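Local structure of toll-like receptor 13 (Mus musculus, 4Z0C) at residues Asn637-Ile642 and Tyr659-Gln664; Ser419-Pro424 and Phe444-Lys449. The protein recognises and binds bacterial 23S rRNA and signals through MYD88 and TRAF6 to activate NF-kappa-B, this chain being its leucine-rich-repeat ectodomain. All blocks are in the same frame, centred on the assembly; numbering follows the deposited sequence.

Interaction 1 (Asn637-Ile642 and Tyr659-Gln664); sequences NNLKVI and YGNKLQ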
loop_
_atom_site.group_PDB
_atom_site.type_symbol
_atom_site.label_atom_id
_atom_site.label_comp_id
_atom_site.label_asym_id
_atom_site.label_seq_id
_atom_site.Cartn_x
_atom_site.Cartn_y
_atom_site.Cartn_z
ATOM N N ASN A 637 -0.127 -15.599 -19.970
ATOM C CA ASN A 637 -0.000 -14.512 -20.922
ATOM C C ASN A 637 -1.004 -14.719 -22.040
ATOM O O ASN A 637 -1.920 -15.534 -21.898
ATOM C CB ASN A 637 1.415 -14.416 -21.466
ATOM C CG ASN A 637 2.383 -13.848 -20.453
ATOM O OD1 ASN A 637 2.426 -12.632 -20.215
ATOM N ND2 ASN A 637 3.166 -14.730 -19.836
ATOM N N ASN A 638 -0.847 -13.971 -23.129
ATOM C CA ASN A 638 -1.729 -14.081 -24.289
ATOM C C ASN A 638 -1.010 -14.563 -25.534
ATOM O O ASN A 638 -1.349 -14.156 -26.642
ATOM C CB ASN A 638 -2.439 -12.754 -24.559
ATOM C CG ASN A 638 -3.492 -12.442 -23.495
ATOM O OD1 ASN A 638 -3.973 -13.351 -22.808
ATOM N ND2 ASN A 638 -3.845 -11.161 -23.346
ATOM N N LEU A 639 -0.011 -15.426 -25.341
ATOM C CA LEU A 639 0.758 -15.987 -26.449
ATOM C C LEU A 639 -0.138 -16.871 -27.301
ATOM O O LEU A 639 -0.868 -17.707 -26.767
ATOM C CB LEU A 639 1.941 -16.782 -25.916
ATOM C CG LEU A 639 3.327 -16.142 -25.787
ATOM C CD1 LEU A 639 3.315 -14.640 -25.856
ATOM C CD2 LEU A 639 3.964 -16.595 -24.495
ATOM N N LYS A 640 -0.095 -16.671 -28.622
ATOM C CA LYS A 640 -0.923 -17.423 -29.570
ATOM C C LYS A 640 -0.128 -18.513 -30.300
ATOM O O LYS A 640 -0.680 -19.529 -30.739
ATOM C CB LYS A 640 -1.546 -16.489 -30.612
ATOM C CG LYS A 640 -2.672 -15.598 -30.099
ATOM C CD LYS A 640 -2.285 -14.115 -30.190
ATOM C CE LYS A 640 -2.050 -13.712 -31.653
ATOM N NZ LYS A 640 -1.507 -12.322 -31.840
ATOM N N VAL A 641 1.171 -18.284 -30.437
ATOM C CA VAL A 641 2.024 -19.161 -31.210
ATOM C C VAL A 641 3.363 -19.327 -30.527
ATOM O O VAL A 641 3.964 -18.348 -30.087
ATOM C CB VAL A 641 2.271 -18.567 -32.647
ATOM C CG1 VAL A 641 3.412 -19.296 -33.366
ATOM C CG2 VAL A 641 0.988 -18.603 -33.477
ATOM N N ILE A 642 3.832 -20.569 -30.435
ATOM C CA ILE A 642 5.220 -20.803 -30.072
ATOM C C ILE A 642 5.883 -21.824 -31.028
ATOM O O ILE A 642 5.224 -22.743 -31.511
ATOM C CB ILE A 642 5.320 -21.167 -28.575
ATOM C CG1 ILE A 642 6.770 -21.215 -28.096
ATOM C CG2 ILE A 642 4.543 -22.418 -28.275
ATOM C CD1 ILE A 642 7.327 -22.557 -27.998
ATOM N N TYR A 659 1.292 -22.641 -19.882
ATOM C CA TYR A 659 -0.055 -22.794 -19.356
ATOM C C TYR A 659 -0.741 -21.426 -19.215
ATOM O O TYR A 659 -0.083 -20.418 -19.004
ATOM C CB TYR A 659 0.036 -23.500 -18.010
ATOM C CG TYR A 659 -1.251 -23.602 -17.220
ATOM C CD1 TYR A 659 -2.326 -24.360 -17.688
ATOM C CD2 TYR A 659 -1.368 -22.987 -15.965
ATOM C CE1 TYR A 659 -3.497 -24.464 -16.957
ATOM C CE2 TYR A 659 -2.530 -23.095 -15.220
ATOM C CZ TYR A 659 -3.588 -23.830 -15.719
ATOM O OH TYR A 659 -4.744 -23.920 -14.986
ATOM N N GLY A 660 -2.064 -21.404 -19.334
ATOM C CA GLY A 660 -2.822 -20.176 -19.210
ATOM C C GLY A 660 -2.623 -19.216 -20.374
ATOM O O GLY A 660 -2.827 -18.013 -20.216
ATOM N N ASN A 661 -2.181 -19.727 -21.525
ATOM C CA ASN A 661 -2.046 -18.887 -22.722
ATOM C C ASN A 661 -3.181 -19.072 -23.728
ATOM O O ASN A 661 -4.241 -19.591 -23.382
ATOM C CB ASN A 661 -0.674 -19.068 -23.363
ATOM C CG ASN A 661 0.403 -18.290 -22.646
ATOM O OD1 ASN A 661 0.840 -17.256 -23.119
ATOM N ND2 ASN A 661 0.788 -18.749 -21.465
ATOM N N LYS A 662 -2.956 -18.650 -24.969
ATOM C CA LYS A 662 -3.989 -18.728 -25.998
ATOM C C LYS A 662 -3.482 -19.426 -27.258
ATOM O O LYS A 662 -3.689 -18.951 -28.373
ATOM C CB LYS A 662 -4.485 -17.329 -26.360
ATOM C CG LYS A 662 -4.841 -16.438 -25.169
ATOM C CD LYS A 662 -6.219 -15.824 -25.350
ATOM C CE LYS A 662 -7.128 -16.100 -24.166
ATOM N NZ LYS A 662 -7.575 -14.823 -23.555
ATOM N N LEU A 663 -2.823 -20.557 -27.072
ATOM C CA LEU A 663 -2.186 -21.265 -28.173
ATOM C C LEU A 663 -3.203 -21.735 -29.220
ATOM O O LEU A 663 -4.158 -22.446 -28.907
ATOM C CB LEU A 663 -1.395 -22.447 -27.620
ATOM C CG LEU A 663 0.097 -22.206 -27.374
ATOM C CD1 LEU A 663 0.406 -20.744 -27.174
ATOM C CD2 LEU A 663 0.601 -23.037 -26.201
ATOM N N GLN A 664 -2.998 -21.341 -30.469
ATOM C CA GLN A 664 -3.989 -21.635 -31.487
ATOM C C GLN A 664 -3.791 -23.020 -32.093
ATOM O O GLN A 664 -2.659 -23.439 -32.354
ATOM C CB GLN A 664 -3.968 -20.570 -32.568
ATOM C CG GLN A 664 -3.655 -19.191 -32.047
ATOM C CD GLN A 664 -4.398 -18.125 -32.810
ATOM O OE1 GLN A 664 -5.614 -17.982 -32.664
ATOM N NE2 GLN A 664 -3.683 -17.388 -33.656
#
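With chi1 of -79°, N661 holds CG beside its backbone N, and chi2 of -104° turns the amide so that OD1 meets the 637-642 loop while ND2 faces back along the chain. N661 OD1 takes the N-H of L639 (N to OD1 3.0 Å), in the carbonyl plane and on a lone pair. The other end of the amide is held by the O of L634, with weaker bonds to the O atoms of V658 and Y659, so both ends of the group are used and its flip state is fixed. N637, its CG likewise beside the backbone N, turns its amide to the preceding repeat, where OD1 accepts from L615 N. The two loops are then joined through their backbones: K662 N donates to L639 O at 2.9 Å, and Q664 N to K640 O at 3.0 Å, the straighter bond at 163°. K640 and Q664 run alongside each other, K640 CB lying 3.7 Å from Q664 CG. L663 lays CD1 3.3 Å from L639 O. Both asparagines occupy the asparagine position of the leucine-rich repeat, whose amides bond to main-chain atoms of their own and the preceding turn. The chemistry thus implies amide and backbone bonds that link the last repeat to the turn before it, where the C-terminal cap begins.

Interaction 2 (Ser419-Pro424 and Phe444-Lys449); sequences SFTQFP and FRPLKK
L447 leaves the centre of an inverse gamma turn with CG beside its backbone N (chi1 -52°), and its side chain crosses F420 obliquely. From CB the chain passes to CG, which lies 4.0 Å from F420 CB, and there it forks. CD1 comes within 3.9 Å of F420 CB and is nearly as close to CG at the root of that ring, meeting it obliquely. CD2 reaches between the two ends of the turn at F420-F423: it approaches F423 O at 3.4 Å and F420 O almost as closely, and also touches the CB atoms of both phenylalanines. One leucine thus packs against both ends of the type I turn, with no direct hydrogen bond between the segments.

Beyond it the F420 and F444 rings lie side by side and point the same way, CE2 of F420 being 4.1 Å from CE1 of F444. P446 shares the F420 carbonyl, with its CB 3.4 Å from F420 O and its CG against T421 CA. A water spans the far end, accepting from K449 N at 2.9 Å and donating weakly to P424 O, while NZ of K449 bonds to N425 OD1.

The two segments are equivalent turns of consecutive leucine-rich repeats, each with a phenylalanine directed into the solenoid core. They lie in the loops leading to strands 428-430 and 452-454, and F420 and L447 both rest on L429 of strand 428-430.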
loop_
_atom_site.group_PDB
_atom_site.type_symbol
_atom_site.label_atom_id
_atom_site.label_comp_id
_atom_site.label_asym_id
_atom_site.label_seq_id
_atom_site.Cartn_x
_atom_site.Cartn_y
_atom_site.Cartn_z
ATOM N N SER A 419 20.273 5.058 20.874
ATOM C CA SER A 419 19.216 4.118 21.213
ATOM C C SER A 419 19.730 2.696 21.478
ATOM O O SER A 419 19.076 1.940 22.189
ATOM C CB SER A 419 18.167 4.079 20.098
ATOM O OG SER A 419 17.542 5.336 19.909
ATOM N N PHE A 420 20.880 2.329 20.903
ATOM C CA PHE A 420 21.382 0.938 20.987
ATOM C C PHE A 420 22.837 0.766 21.433
ATOM O O PHE A 420 23.513 -0.169 21.012
ATOM C CB PHE A 420 21.190 0.212 19.647
ATOM C CG PHE A 420 19.795 0.284 19.124
ATOM C CD1 PHE A 420 18.793 -0.501 19.677
ATOM C CD2 PHE A 420 19.475 1.155 18.097
ATOM C CE1 PHE A 420 17.500 -0.416 19.206
ATOM C CE2 PHE A 420 18.178 1.243 17.615
ATOM C CZ PHE A 420 17.190 0.466 18.166
ATOM N N THR A 421 23.300 1.638 22.310
ATOM C CA THR A 421 24.683 1.615 22.772
ATOM C C THR A 421 24.983 0.419 23.681
ATOM O O THR A 421 26.132 0.006 23.827
ATOM C CB THR A 421 24.989 2.921 23.511
ATOM O OG1 THR A 421 24.703 4.013 22.632
ATOM C CG2 THR A 421 26.448 2.986 23.957
ATOM N N GLN A 422 23.944 -0.136 24.291
ATOM C CA GLN A 422 24.129 -1.174 25.287
ATOM C C GLN A 422 24.115 -2.608 24.729
ATOM O O GLN A 422 24.183 -3.582 25.496
ATOM C CB GLN A 422 23.057 -1.016 26.365
ATOM C CG GLN A 422 23.011 0.377 26.930
ATOM C CD GLN A 422 24.287 0.716 27.653
ATOM O OE1 GLN A 422 24.638 0.071 28.638
ATOM N NE2 GLN A 422 25.006 1.716 27.155
ATOM N N PHE A 423 24.054 -2.747 23.406
ATOM C CA PHE A 423 23.917 -4.073 22.807
ATOM C C PHE A 423 25.040 -4.451 21.845
ATOM O O PHE A 423 24.768 -4.770 20.694
ATOM C CB PHE A 423 22.583 -4.173 22.059
ATOM C CG PHE A 423 21.399 -3.748 22.878
ATOM C CD1 PHE A 423 21.240 -4.194 24.173
ATOM C CD2 PHE A 423 20.444 -2.891 22.353
ATOM C CE1 PHE A 423 20.145 -3.782 24.932
ATOM C CE2 PHE A 423 19.350 -2.483 23.110
ATOM C CZ PHE A 423 19.202 -2.928 24.390
ATOM N N PRO A 424 26.301 -4.464 22.316
ATOM C CA PRO A 424 27.407 -4.752 21.389
ATOM C C PRO A 424 27.367 -6.139 20.739
ATOM O O PRO A 424 28.052 -6.330 19.733
ATOM C CB PRO A 424 28.654 -4.615 22.279
ATOM C CG PRO A 424 28.150 -4.808 23.680
ATOM C CD PRO A 424 26.788 -4.198 23.683
ATOM N N PHE A 444 22.497 2.954 14.238
ATOM C CA PHE A 444 22.891 1.571 14.538
ATOM C C PHE A 444 24.410 1.407 14.639
ATOM O O PHE A 444 24.906 0.293 14.592
ATOM C CB PHE A 444 22.339 0.594 13.484
ATOM C CG PHE A 444 20.912 0.852 13.109
ATOM C CD1 PHE A 444 19.881 0.450 13.936
ATOM C CD2 PHE A 444 20.603 1.516 11.932
ATOM C CE1 PHE A 444 18.558 0.702 13.603
ATOM C CE2 PHE A 444 19.284 1.764 11.582
ATOM C CZ PHE A 444 18.257 1.352 12.428
ATOM N N ARG A 445 25.139 2.515 14.744
ATOM C CA ARG A 445 26.604 2.483 14.859
ATOM C C ARG A 445 27.181 1.480 15.868
ATOM O O ARG A 445 28.161 0.804 15.549
ATOM C CB ARG A 445 27.174 3.879 15.156
ATOM C CG ARG A 445 27.851 4.546 13.986
ATOM C CD ARG A 445 29.295 4.917 14.318
ATOM N NE ARG A 445 30.202 3.772 14.226
ATOM C CZ ARG A 445 30.879 3.428 13.130
ATOM N NH1 ARG A 445 30.758 4.143 12.019
ATOM N NH2 ARG A 445 31.679 2.363 13.144
ATOM N N PRO A 446 26.601 1.393 17.087
ATOM C CA PRO A 446 27.157 0.454 18.070
ATOM C C PRO A 446 26.967 -1.017 17.736
ATOM O O PRO A 446 27.695 -1.832 18.280
ATOM C CB PRO A 446 26.374 0.777 19.349
ATOM C CG PRO A 446 25.850 2.153 19.143
ATOM C CD PRO A 446 25.567 2.253 17.690
ATOM N N LEU A 447 26.004 -1.351 16.882
ATOM C CA LEU A 447 25.639 -2.745 16.645
ATOM C C LEU A 447 26.586 -3.476 15.695
ATOM O O LEU A 447 26.178 -3.954 14.625
ATOM C CB LEU A 447 24.195 -2.816 16.153
ATOM C CG LEU A 447 23.240 -2.057 17.080
ATOM C CD1 LEU A 447 21.792 -2.170 16.619
ATOM C CD2 LEU A 447 23.392 -2.567 18.510
ATOM N N LYS A 448 27.841 -3.593 16.128
ATOM C CA LYS A 448 28.940 -4.125 15.314
ATOM C C LYS A 448 28.727 -5.546 14.827
ATOM O O LYS A 448 29.308 -5.952 13.825
ATOM C CB LYS A 448 30.260 -4.086 16.101
ATOM C CG LYS A 448 31.020 -2.755 16.083
ATOM C CD LYS A 448 30.248 -1.652 15.378
ATOM C CE LYS A 448 31.105 -0.419 15.156
ATOM N NZ LYS A 448 31.852 -0.022 16.366
ATOM N N LYS A 449 27.903 -6.301 15.540
ATOM C CA LYS A 449 27.706 -7.709 15.231
ATOM C C LYS A 449 26.337 -8.013 14.624
ATOM O O LYS A 449 25.979 -9.175 14.434
ATOM C CB LYS A 449 27.941 -8.548 16.486
ATOM C CG LYS A 449 29.409 -8.589 16.896
ATOM C CD LYS A 449 29.621 -9.318 18.203
ATOM C CE LYS A 449 29.604 -10.815 18.001
ATOM N NZ LYS A 449 30.006 -11.546 19.229
HETATM O O HOH W 1 25.895 -5.901 17.523
#

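Overall arrangement
Interactions 1 and 2 both join successive turns of the leucine-rich-repeat solenoid, but in different parts of it. Their centres are 55 Å apart and their nearest atoms about 39 Å, so they do not touch. Residues 637-642 and 659-664 follow strands 631-633 and 655-657 at the C-terminal end, whereas 419-424 and 444-449 precede strands 428-430 and 452-454. The first is bonded through amides and backbone, the second packed through apolar side chains. Interaction 1 comes within about 5 Å of the bound RNA at its nearest atom and reaches the second subunit, where N638 packs on N638 of that chain; interaction 2 stays about 14 Å from the RNA.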